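Local structure of dihydrofolate reductase (Moritella profunda, 2ZZA) at residues P26-L31 / H151-S156; L59-S64 / E81-A86. The protein probably reduces 7,8-dihydrofolate to 5,6,7,8-tetrahydrofolate with NADPH, a step needed for glycine, purine and DNA precursor synthesis. One frame throughout, in Å; residues are numbered along the deposited sequence.

Interaction 1 of 2, residues P26-L31 / H151-S156. With FOL (folic acid), chain D.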
ATOM      1  N   PRO A  26       4.967 -11.898  -8.878  1.00 21.91           N
ATOM      2  CA  PRO A  26       4.200 -11.224  -9.932  1.00 22.40           C
ATOM      3  C   PRO A  26       2.685 -11.329  -9.779  1.00 21.76           C
ATOM      4  O   PRO A  26       1.969 -10.352  -9.985  1.00 22.31           O
ATOM      5  CB  PRO A  26       4.718 -11.875 -11.217  1.00 21.46           C
ATOM      6  CG  PRO A  26       5.211 -13.216 -10.760  1.00 22.86           C
ATOM      7  CD  PRO A  26       5.883 -12.897  -9.451  1.00 20.28           C
ATOM      8  N   ALA A  27       2.199 -12.508  -9.410  1.00 21.37           N
ATOM      9  CA  ALA A  27       0.769 -12.700  -9.234  1.00 20.41           C
ATOM     10  C   ALA A  27       0.227 -11.836  -8.099  1.00 20.81           C
ATOM     11  O   ALA A  27      -0.939 -11.444  -8.116  1.00 20.20           O
ATOM     12  CB  ALA A  27       0.473 -14.162  -8.960  1.00 23.35           C
ATOM     13  N   GLU A  28       1.063 -11.550  -7.105  1.00 19.59           N
ATOM     14  CA  GLU A  28       0.631 -10.730  -5.977  1.00 19.41           C
ATOM     15  C   GLU A  28       0.583  -9.260  -6.406  1.00 19.43           C
ATOM     16  O   GLU A  28      -0.273  -8.502  -5.951  1.00 18.74           O
ATOM     17  CB  GLU A  28       1.575 -10.914  -4.780  1.00 19.87           C
ATOM     18  CG  GLU A  28       0.933 -10.586  -3.439  1.00 19.55           C
ATOM     19  CD  GLU A  28       0.760  -9.093  -3.207  1.00 21.27           C
ATOM     20  OE1 GLU A  28      -0.248  -8.696  -2.573  1.00 21.01           O
ATOM     21  OE2 GLU A  28       1.638  -8.318  -3.646  1.00 19.06           O
ATOM     22  N   LEU A  29       1.504  -8.862  -7.279  1.00 19.38           N
ATOM     23  CA  LEU A  29       1.517  -7.491  -7.792  1.00 20.82           C
ATOM     24  C   LEU A  29       0.266  -7.261  -8.643  1.00 21.46           C
ATOM     25  O   LEU A  29      -0.250  -6.150  -8.719  1.00 22.24           O
ATOM     26  CB  LEU A  29       2.768  -7.243  -8.637  1.00 21.91           C
ATOM     27  CG  LEU A  29       4.040  -6.901  -7.862  1.00 24.59           C
ATOM     28  CD1 LEU A  29       5.199  -6.698  -8.830  1.00 26.11           C
ATOM     29  CD2 LEU A  29       3.802  -5.639  -7.049  1.00 23.87           C
ATOM     30  N   GLN A  30      -0.215  -8.318  -9.291  1.00 22.82           N
ATOM     31  CA  GLN A  30      -1.425  -8.220 -10.104  1.00 23.49           C
ATOM     32  C   GLN A  30      -2.626  -8.079  -9.167  1.00 22.27           C
ATOM     33  O   GLN A  30      -3.640  -7.499  -9.527  1.00 21.40           O
ATOM     34  CB  GLN A  30      -1.585  -9.461 -10.991  1.00 26.77           C
ATOM     35  CG  GLN A  30      -0.624  -9.505 -12.177  1.00 30.28           C
ATOM     36  CD  GLN A  30      -0.740  -8.272 -13.067  1.00 32.82           C
ATOM     37  OE1 GLN A  30      -1.838  -7.896 -13.487  1.00 33.68           O
ATOM     38  NE2 GLN A  30       0.396  -7.640 -13.359  1.00 33.46           N
ATOM     39  N   LEU A  31      -2.507  -8.625  -7.962  1.00 21.90           N
ATOM     40  CA  LEU A  31      -3.579  -8.513  -6.976  1.00 21.58           C
ATOM     41  C   LEU A  31      -3.605  -7.044  -6.521  1.00 20.52           C
ATOM     42  O   LEU A  31      -4.667  -6.462  -6.305  1.00 19.65           O
ATOM     43  CB  LEU A  31      -3.309  -9.455  -5.798  1.00 22.57           C
ATOM     44  CG  LEU A  31      -4.304  -9.491  -4.634  1.00 24.86           C
ATOM     45  CD1 LEU A  31      -4.080 -10.759  -3.822  1.00 26.34           C
ATOM     46  CD2 LEU A  31      -4.138  -8.257  -3.761  1.00 23.51           C
ATOM     47  N   HIS A 151       6.301 -18.191  -3.146  1.00 23.66           N
ATOM     48  CA  HIS A 151       5.925 -18.092  -1.739  1.00 23.52           C
ATOM     49  C   HIS A 151       4.418 -18.172  -1.561  1.00 24.21           C
ATOM     50  O   HIS A 151       3.661 -17.634  -2.373  1.00 25.14           O
ATOM     51  CB  HIS A 151       6.403 -16.771  -1.132  1.00 24.97           C
ATOM     52  CG  HIS A 151       7.885 -16.571  -1.183  1.00 26.66           C
ATOM     53  ND1 HIS A 151       8.477 -15.580  -1.937  1.00 28.84           N
ATOM     54  CD2 HIS A 151       8.895 -17.212  -0.548  1.00 25.89           C
ATOM     55  CE1 HIS A 151       9.785 -15.620  -1.766  1.00 27.95           C
ATOM     56  NE2 HIS A 151      10.065 -16.601  -0.927  1.00 27.64           N
ATOM     57  N   ASN A 152       3.979 -18.847  -0.504  1.00 22.85           N
ATOM     58  CA  ASN A 152       2.552 -18.928  -0.231  1.00 23.86           C
ATOM     59  C   ASN A 152       2.168 -17.573   0.353  1.00 23.72           C
ATOM     60  O   ASN A 152       2.976 -16.936   1.031  1.00 22.85           O
ATOM     61  CB  ASN A 152       2.239 -19.998   0.818  1.00 23.78           C
ATOM     62  CG  ASN A 152       2.736 -21.374   0.424  1.00 27.61           C
ATOM     63  OD1 ASN A 152       2.517 -21.834  -0.696  1.00 26.90           O
ATOM     64  ND2 ASN A 152       3.401 -22.045   1.356  1.00 29.41           N
ATOM     65  N   TYR A 153       0.953 -17.122   0.073  1.00 23.83           N
ATOM     66  CA  TYR A 153       0.477 -15.866   0.635  1.00 23.67           C
ATOM     67  C   TYR A 153      -1.033 -15.906   0.787  1.00 23.03           C
ATOM     68  O   TYR A 153      -1.718 -16.693   0.135  1.00 21.76           O
ATOM     69  CB  TYR A 153       0.912 -14.645  -0.194  1.00 22.09           C
ATOM     70  CG  TYR A 153       0.511 -14.637  -1.653  1.00 24.46           C
ATOM     71  CD1 TYR A 153       1.281 -15.297  -2.612  1.00 26.95           C
ATOM     72  CD2 TYR A 153      -0.612 -13.937  -2.081  1.00 23.56           C
ATOM     73  CE1 TYR A 153       0.942 -15.251  -3.968  1.00 27.03           C
ATOM     74  CE2 TYR A 153      -0.960 -13.886  -3.429  1.00 25.16           C
ATOM     75  CZ  TYR A 153      -0.178 -14.544  -4.365  1.00 26.84           C
ATOM     76  OH  TYR A 153      -0.512 -14.489  -5.700  1.00 28.71           O
ATOM     77  N   ARG A 154      -1.547 -15.054   1.660  1.00 22.47           N
ATOM     78  CA  ARG A 154      -2.970 -15.014   1.933  1.00 21.78           C
ATOM     79  C   ARG A 154      -3.484 -13.585   1.929  1.00 20.24           C
ATOM     80  O   ARG A 154      -2.932 -12.713   2.601  1.00 20.42           O
ATOM     81  CB  ARG A 154      -3.223 -15.685   3.291  1.00 23.46           C
ATOM     82  CG  ARG A 154      -4.608 -15.509   3.880  1.00 25.53           C
ATOM     83  CD  ARG A 154      -4.774 -16.417   5.106  1.00 29.88           C
ATOM     84  NE  ARG A 154      -3.813 -16.140   6.180  1.00 29.94           N
ATOM     85  CZ  ARG A 154      -3.924 -15.134   7.043  1.00 31.72           C
ATOM     86  NH1 ARG A 154      -4.956 -14.303   6.964  1.00 29.82           N
ATOM     87  NH2 ARG A 154      -3.009 -14.960   7.994  1.00 30.64           N
ATOM     88  N   PHE A 155      -4.530 -13.343   1.146  1.00 19.66           N
ATOM     89  CA  PHE A 155      -5.126 -12.018   1.083  1.00 21.08           C
ATOM     90  C   PHE A 155      -6.192 -11.896   2.166  1.00 20.94           C
ATOM     91  O   PHE A 155      -6.956 -12.828   2.404  1.00 21.13           O
ATOM     92  CB  PHE A 155      -5.777 -11.764  -0.274  1.00 21.35           C
ATOM     93  CG  PHE A 155      -6.513 -10.462  -0.341  1.00 21.59           C
ATOM     94  CD1 PHE A 155      -5.816  -9.256  -0.353  1.00 22.73           C
ATOM     95  CD2 PHE A 155      -7.903 -10.434  -0.326  1.00 23.12           C
ATOM     96  CE1 PHE A 155      -6.495  -8.035  -0.345  1.00 22.06           C
ATOM     97  CE2 PHE A 155      -8.593  -9.225  -0.317  1.00 23.16           C
ATOM     98  CZ  PHE A 155      -7.886  -8.021  -0.325  1.00 22.83           C
ATOM     99  N   SER A 156      -6.252 -10.736   2.802  1.00 21.25           N
ATOM    100  CA  SER A 156      -7.214 -10.499   3.862  1.00 21.92           C
ATOM    101  C   SER A 156      -7.735  -9.066   3.767  1.00 22.43           C
ATOM    102  O   SER A 156      -6.958  -8.117   3.767  1.00 22.16           O
ATOM    103  CB  SER A 156      -6.536 -10.733   5.218  1.00 24.04           C
ATOM    104  OG  SER A 156      -7.321 -10.265   6.300  1.00 27.92           O
TER
HETATM  105  N1  FOL D 164       0.611  -3.947  -1.824  1.00 20.51           N
HETATM  106  C2  FOL D 164       0.587  -5.246  -2.156  1.00 20.65           C
HETATM  107  NA2 FOL D 164      -0.479  -5.983  -1.855  1.00 19.64           N
HETATM  108  N3  FOL D 164       1.662  -5.815  -2.849  1.00 22.27           N
HETATM  109  C4  FOL D 164       2.753  -5.011  -3.197  1.00 23.08           C
HETATM  110  O4  FOL D 164       3.702  -5.477  -3.825  1.00 21.56           O
HETATM  111  C4A FOL D 164       2.737  -3.667  -2.844  1.00 22.89           C
HETATM  112  N5  FOL D 164       3.727  -2.853  -3.232  1.00 23.76           N
HETATM  113  C6  FOL D 164       3.654  -1.543  -2.961  1.00 25.42           C
HETATM  114  C7  FOL D 164       2.557  -1.043  -2.267  1.00 23.38           C
HETATM  115  N8  FOL D 164       1.586  -1.848  -1.877  1.00 22.02           N
HETATM  116  C8A FOL D 164       1.643  -3.158  -2.152  1.00 21.55           C
HETATM  117  C9  FOL D 164       4.747  -0.579  -3.429  1.00 24.63           C
HETATM  118  N10 FOL D 164       5.614  -1.168  -4.463  1.00 25.67           N
HETATM  119  C11 FOL D 164       4.365  -1.950  -8.315  1.00 25.30           C
HETATM  120  C12 FOL D 164       5.678  -2.207  -7.931  1.00 24.31           C
HETATM  121  C13 FOL D 164       6.087  -1.940  -6.630  1.00 25.61           C
HETATM  122  C14 FOL D 164       5.195  -1.411  -5.703  1.00 25.99           C
HETATM  123  C15 FOL D 164       3.882  -1.159  -6.087  1.00 24.28           C
HETATM  124  C16 FOL D 164       3.468  -1.431  -7.387  1.00 24.32           C
HETATM  125  C   FOL D 164       3.920  -2.232  -9.753  1.00 26.04           C
HETATM  126  O   FOL D 164       4.733  -2.258 -10.676  1.00 25.47           O
HETATM  127  N   FOL D 164       2.614  -2.426  -9.914  1.00 26.58           N
HETATM  128  CA  FOL D 164       2.003  -2.690 -11.226  1.00 25.59           C
HETATM  129  CB  FOL D 164       1.814  -4.192 -11.448  1.00 30.67           C
HETATM  130  CG  FOL D 164       3.142  -4.924 -11.653  1.00 36.29           C
HETATM  131  CD  FOL D 164       3.805  -4.527 -12.975  1.00 40.29           C
HETATM  132  OE1 FOL D 164       3.124  -3.845 -13.771  1.00 42.27           O
HETATM  133  OE2 FOL D 164       4.973  -4.928 -13.167  1.00 41.57           O
HETATM  134  CT  FOL D 164       0.635  -2.007 -11.266  1.00 25.54           C
HETATM  135  O1  FOL D 164       0.076  -1.809 -10.165  1.00 20.80           O
HETATM  136  O2  FOL D 164       0.181  -1.703 -12.391  1.00 22.10           O
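One face of the Tyr153 ring carries the CG methylene of Glu28, a CH-pi contact in which CG stands 4.1 Å from the ring centroid, 23° off the normal and shifted toward the CE2 rim. At the ring edge, near its plane, lies Leu31 CD1, 4.4 Å from Tyr153 CE2. Tyr143 of the neighbouring strand meets the same ring with nearly parallel planes. The phenol end reaches the first turn of the helix, where Tyr153 OH sits 3.4 Å from Ala27 CB. Farther along the strand, Leu31 CD2 packs obliquely on Phe155 CD1 at 3.9 Å. Helix 26-36 lies on the central sheet of the dihydrofolate reductase fold, the axis of segment 26-31 running nearly parallel to strand 153-156 (7°). Glu28 belongs to the folate pocket, as the acidic residue at this place does in dihydrofolate reductases. Its chain bends at chi2, carrying the carboxylate off the tyrosine to folate, whose NA2 gives OE1 a nearly straight hydrogen bond of 2.8 Å (171°). Thr115 OG1 also bonds OE1, while OE2 lies 2.6 Å from folate N3. With an alanine here, the pterin NA2 and Thr115 would probably lose their shared carboxylate partner and the Tyr153 face its methylene cover.

Interaction 2 of 2, residues L59-S64 / E81-A86. With NAP (NADP nicotinamide-adenine-dinucleotide phosphate), chain C.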
ATOM      1  N   LEU A  59      -4.927   7.600 -10.432  1.00 21.44           N
ATOM      2  CA  LEU A  59      -4.503   8.969 -10.160  1.00 21.39           C
ATOM      3  C   LEU A  59      -3.373   8.790  -9.143  1.00 21.89           C
ATOM      4  O   LEU A  59      -3.625   8.369  -8.014  1.00 20.54           O
ATOM      5  CB  LEU A  59      -5.642   9.765  -9.515  1.00 22.56           C
ATOM      6  CG  LEU A  59      -5.630  11.290  -9.659  1.00 25.39           C
ATOM      7  CD1 LEU A  59      -6.414  11.901  -8.508  1.00 24.20           C
ATOM      8  CD2 LEU A  59      -4.210  11.823  -9.672  1.00 25.84           C
ATOM      9  N   ASN A  60      -2.138   9.081  -9.544  1.00 21.44           N
ATOM     10  CA  ASN A  60      -0.985   8.924  -8.652  1.00 20.86           C
ATOM     11  C   ASN A  60      -0.737  10.177  -7.830  1.00 20.85           C
ATOM     12  O   ASN A  60      -0.388  11.222  -8.375  1.00 21.37           O
ATOM     13  CB  ASN A  60       0.277   8.595  -9.455  1.00 18.97           C
ATOM     14  CG  ASN A  60       0.223   7.224 -10.106  1.00 21.90           C
ATOM     15  OD1 ASN A  60      -0.681   6.926 -10.895  1.00 23.61           O
ATOM     16  ND2 ASN A  60       1.195   6.385  -9.785  1.00 19.23           N
ATOM     17  N   ILE A  61      -0.912  10.062  -6.518  1.00 19.91           N
ATOM     18  CA  ILE A  61      -0.709  11.180  -5.602  1.00 19.55           C
ATOM     19  C   ILE A  61       0.486  10.859  -4.711  1.00 18.47           C
ATOM     20  O   ILE A  61       0.471   9.868  -3.989  1.00 20.00           O
ATOM     21  CB  ILE A  61      -1.962  11.404  -4.725  1.00 18.87           C
ATOM     22  CG1 ILE A  61      -3.141  11.797  -5.615  1.00 19.35           C
ATOM     23  CG2 ILE A  61      -1.686  12.484  -3.679  1.00 19.87           C
ATOM     24  CD1 ILE A  61      -4.484  11.774  -4.908  1.00 18.62           C
ATOM     25  N   VAL A  62       1.511  11.704  -4.773  1.00 18.05           N
ATOM     26  CA  VAL A  62       2.737  11.515  -4.008  1.00 16.75           C
ATOM     27  C   VAL A  62       2.937  12.590  -2.943  1.00 17.10           C
ATOM     28  O   VAL A  62       2.794  13.785  -3.210  1.00 16.25           O
ATOM     29  CB  VAL A  62       3.963  11.510  -4.952  1.00 16.15           C
ATOM     30  CG1 VAL A  62       5.242  11.289  -4.159  1.00 16.83           C
ATOM     31  CG2 VAL A  62       3.783  10.434  -6.018  1.00 17.01           C
ATOM     32  N   LEU A  63       3.285  12.152  -1.738  1.00 16.64           N
ATOM     33  CA  LEU A  63       3.496  13.059  -0.622  1.00 18.93           C
ATOM     34  C   LEU A  63       4.952  13.443  -0.449  1.00 19.14           C
ATOM     35  O   LEU A  63       5.827  12.589  -0.330  1.00 19.80           O
ATOM     36  CB  LEU A  63       2.986  12.425   0.673  1.00 21.25           C
ATOM     37  CG  LEU A  63       1.476  12.429   0.902  1.00 21.97           C
ATOM     38  CD1 LEU A  63       1.110  11.240   1.760  1.00 25.43           C
ATOM     39  CD2 LEU A  63       1.052  13.730   1.562  1.00 20.83           C
ATOM     40  N   SER A  64       5.201  14.744  -0.442  1.00 20.89           N
ATOM     41  CA  SER A  64       6.546  15.260  -0.258  1.00 21.73           C
ATOM     42  C   SER A  64       6.479  16.704   0.186  1.00 22.92           C
ATOM     43  O   SER A  64       5.674  17.477  -0.328  1.00 22.56           O
ATOM     44  CB  SER A  64       7.342  15.167  -1.554  1.00 21.46           C
ATOM     45  OG  SER A  64       8.597  15.795  -1.403  1.00 20.79           O
ATOM     46  N   GLU A  81      -3.838  16.079   4.278  1.00 32.06           N
ATOM     47  CA  GLU A  81      -5.098  16.772   4.059  1.00 34.70           C
ATOM     48  C   GLU A  81      -5.229  17.101   2.568  1.00 34.53           C
ATOM     49  O   GLU A  81      -6.299  16.951   1.976  1.00 35.07           O
ATOM     50  CB  GLU A  81      -5.129  18.061   4.881  1.00 38.32           C
ATOM     51  CG  GLU A  81      -6.489  18.742   4.942  1.00 43.83           C
ATOM     52  CD  GLU A  81      -6.439  20.079   5.671  1.00 46.72           C
ATOM     53  OE1 GLU A  81      -6.219  21.119   5.008  1.00 47.99           O
ATOM     54  OE2 GLU A  81      -6.605  20.087   6.910  1.00 48.35           O
ATOM     55  N   ASP A  82      -4.130  17.543   1.965  1.00 33.72           N
ATOM     56  CA  ASP A  82      -4.123  17.887   0.546  1.00 33.69           C
ATOM     57  C   ASP A  82      -4.210  16.649  -0.346  1.00 31.86           C
ATOM     58  O   ASP A  82      -4.674  16.723  -1.482  1.00 31.50           O
ATOM     59  CB  ASP A  82      -2.863  18.689   0.205  1.00 34.85           C
ATOM     60  CG  ASP A  82      -2.904  20.103   0.766  1.00 39.69           C
ATOM     61  OD1 ASP A  82      -1.899  20.831   0.623  1.00 41.83           O
ATOM     62  OD2 ASP A  82      -3.944  20.489   1.349  1.00 39.73           O
ATOM     63  N   ALA A  83      -3.758  15.513   0.174  1.00 30.11           N
ATOM     64  CA  ALA A  83      -3.808  14.269  -0.580  1.00 28.62           C
ATOM     65  C   ALA A  83      -5.270  13.864  -0.728  1.00 28.26           C
ATOM     66  O   ALA A  83      -5.713  13.477  -1.810  1.00 24.86           O
ATOM     67  CB  ALA A  83      -3.024  13.176   0.150  1.00 29.09           C
ATOM     68  N   VAL A  84      -6.018  13.964   0.368  1.00 28.77           N
ATOM     69  CA  VAL A  84      -7.432  13.612   0.361  1.00 29.23           C
ATOM     70  C   VAL A  84      -8.197  14.494  -0.616  1.00 29.61           C
ATOM     71  O   VAL A  84      -9.004  14.000  -1.406  1.00 29.47           O
ATOM     72  CB  VAL A  84      -8.049  13.755   1.764  1.00 29.25           C
ATOM     73  CG1 VAL A  84      -9.557  13.544   1.699  1.00 30.02           C
ATOM     74  CG2 VAL A  84      -7.423  12.734   2.701  1.00 29.65           C
ATOM     75  N   VAL A  85      -7.938  15.797  -0.559  1.00 28.40           N
ATOM     76  CA  VAL A  85      -8.590  16.745  -1.450  1.00 28.59           C
ATOM     77  C   VAL A  85      -8.242  16.372  -2.887  1.00 29.12           C
ATOM     78  O   VAL A  85      -9.117  16.275  -3.748  1.00 28.81           O
ATOM     79  CB  VAL A  85      -8.120  18.198  -1.171  1.00 29.50           C
ATOM     80  CG1 VAL A  85      -8.725  19.154  -2.186  1.00 29.47           C
ATOM     81  CG2 VAL A  85      -8.519  18.609   0.235  1.00 29.65           C
ATOM     82  N   ALA A  86      -6.957  16.147  -3.140  1.00 28.24           N
ATOM     83  CA  ALA A  86      -6.505  15.785  -4.475  1.00 30.17           C
ATOM     84  C   ALA A  86      -7.212  14.533  -5.002  1.00 30.82           C
ATOM     85  O   ALA A  86      -7.477  14.425  -6.199  1.00 31.29           O
ATOM     86  CB  ALA A  86      -4.996  15.567  -4.473  1.00 29.06           C
TER
HETATM   87  PA  NAP C 163       7.650   6.411   2.345  1.00 22.73           P
HETATM   88  O1A NAP C 163       6.663   6.307   3.443  1.00 22.06           O
HETATM   89  O2A NAP C 163       7.120   5.763   0.970  1.00 19.67           O
HETATM   90  O5B NAP C 163       7.995   7.940   1.989  1.00 21.25           O
HETATM   91  C5B NAP C 163       8.508   8.803   3.005  1.00 20.21           C
HETATM   92  C4B NAP C 163       8.558  10.247   2.505  1.00 22.11           C
HETATM   93  O4B NAP C 163       7.253  10.726   2.141  1.00 23.44           O
HETATM   94  C3B NAP C 163       9.028  11.204   3.600  1.00 22.79           C
HETATM   95  O3B NAP C 163      10.454  11.146   3.684  1.00 18.86           O
HETATM   96  C2B NAP C 163       8.602  12.506   2.925  1.00 22.00           C
HETATM   97  O2B NAP C 163       9.422  12.746   1.779  1.00 23.08           O
HETATM   98  C1B NAP C 163       7.197  12.131   2.450  1.00 22.20           C
HETATM   99  N9A NAP C 163       6.209  12.325   3.534  1.00 23.14           N
HETATM  100  C8A NAP C 163       5.939  11.477   4.525  1.00 24.88           C
HETATM  101  N7A NAP C 163       4.961  11.973   5.279  1.00 26.36           N
HETATM  102  C5A NAP C 163       4.603  13.146   4.766  1.00 24.67           C
HETATM  103  C6A NAP C 163       3.649  14.100   5.097  1.00 26.46           C
HETATM  104  N6A NAP C 163       2.846  13.920   6.142  1.00 24.82           N
HETATM  105  N1A NAP C 163       3.540  15.198   4.336  1.00 24.57           N
HETATM  106  C2A NAP C 163       4.320  15.382   3.286  1.00 23.19           C
HETATM  107  N3A NAP C 163       5.238  14.495   2.943  1.00 22.87           N
HETATM  108  C4A NAP C 163       5.402  13.374   3.656  1.00 24.04           C
HETATM  109  O3  NAP C 163       9.077   5.721   2.650  1.00 22.02           O
HETATM  110  PN  NAP C 163       9.287   4.419   3.577  1.00 23.50           P
HETATM  111  O1N NAP C 163      10.765   4.438   3.546  1.00 20.39           O
HETATM  112  O2N NAP C 163       8.460   4.826   4.736  1.00 24.47           O
HETATM  113  O5D NAP C 163       8.531   3.469   2.520  1.00 24.12           O
HETATM  114  C5D NAP C 163       9.238   2.908   1.409  1.00 24.96           C
HETATM  115  C4D NAP C 163       9.719   1.487   1.708  1.00 23.06           C
HETATM  116  O4D NAP C 163       8.535   0.696   1.927  1.00 23.07           O
HETATM  117  C3D NAP C 163      10.402   0.890   0.475  1.00 21.63           C
HETATM  118  O3D NAP C 163      11.240  -0.214   0.825  1.00 22.30           O
HETATM  119  C2D NAP C 163       9.196   0.390  -0.314  1.00 22.36           C
HETATM  120  O2D NAP C 163       9.582  -0.647  -1.220  1.00 21.60           O
HETATM  121  C1D NAP C 163       8.402  -0.232   0.835  1.00 21.00           C
HETATM  122  N1N NAP C 163       6.983  -0.480   0.496  1.00 20.10           N
HETATM  123  C2N NAP C 163       6.450  -1.770   0.610  1.00 19.18           C
HETATM  124  C3N NAP C 163       5.095  -1.978   0.382  1.00 19.39           C
HETATM  125  C7N NAP C 163       4.496  -3.380   0.533  1.00 18.59           C
HETATM  126  O7N NAP C 163       3.278  -3.543   0.579  1.00 16.92           O
HETATM  127  N7N NAP C 163       5.380  -4.369   0.630  1.00 18.11           N
HETATM  128  C4N NAP C 163       4.276  -0.909   0.040  1.00 19.18           C
HETATM  129  C5N NAP C 163       4.800   0.373  -0.086  1.00 17.57           C
HETATM  130  C6N NAP C 163       6.154   0.591   0.140  1.00 18.48           C
HETATM  131  P2B NAP C 163      10.032  14.213   1.533  1.00 22.77           P
HETATM  132  O1X NAP C 163      10.213  14.507   0.093  1.00 25.25           O
HETATM  133  O2X NAP C 163       9.040  15.254   2.257  1.00 21.06           O
HETATM  134  O3X NAP C 163      11.416  14.233   2.354  1.00 22.72           O
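Ile61 straddles the buried face of the helix, its two branches meeting two different alanines. The CG2 methyl stands over Ala83, 4.1 Å from Ala83 CB, while the longer branch runs along the helix and brings CD1 to 3.9 Å from Ala86 CB. With CG1 anti to the carbonyl carbon (chi1 -63°) and the chain extended beyond it, CD1 also lies 3.7 Å from Ala83 O, so the methyl rests against backbone as well as side chain. The small alanines, one helical turn apart, let the helix come close: Ile61 and Ala83 have their CA atoms 6.7 Å apart. At the far end of the helical segment, Leu59 CD1 touches Ala86 O at 3.6 Å. This is the alpha/beta layering of the dihydrofolate reductase fold, in which segment 81-86 of helix 80-87 runs nearly antiparallel (171°) to strand 59-63, and Val77 of the adjoining edge strand touches both Ile61 and Ala83. The CB of Leu63 does not point at the helix, yet the end of the side chain comes nearer and leaves CD2 4.3 Å from Ala83 CB. That same CD2 lies 4.0 Å from N1A of the NADP adenine, and Leu63 CB borders the base as well, making Leu63 a wall between helix and cofactor. Just past the strand, Ser64 OG donates a 2.6 Å hydrogen bond to O1X of the cofactor's 2'-phosphate and is itself bonded to the backbone N of Gln66.

Both contacts lay a helix against the same mixed sheet, on opposite sides of the chain's centre, with their centres about 26 Å apart and no direct touch. Interaction 2 is the more buried, and the side chains that meet in it are all aliphatic, alanines facing branched side chains near the edge strand 75-77. Interaction 1, partly buried, joins helix 26-36 to the antiparallel strand 153-160 through aromatic rings, and its helix presents a carboxylate to the substrate site. In each, apolar packing adjoins a ligand: in interaction 1 the helix itself binds folate, whereas in interaction 2 the strand and the residue after it border the adenosine end of NADP, and the helix stands behind.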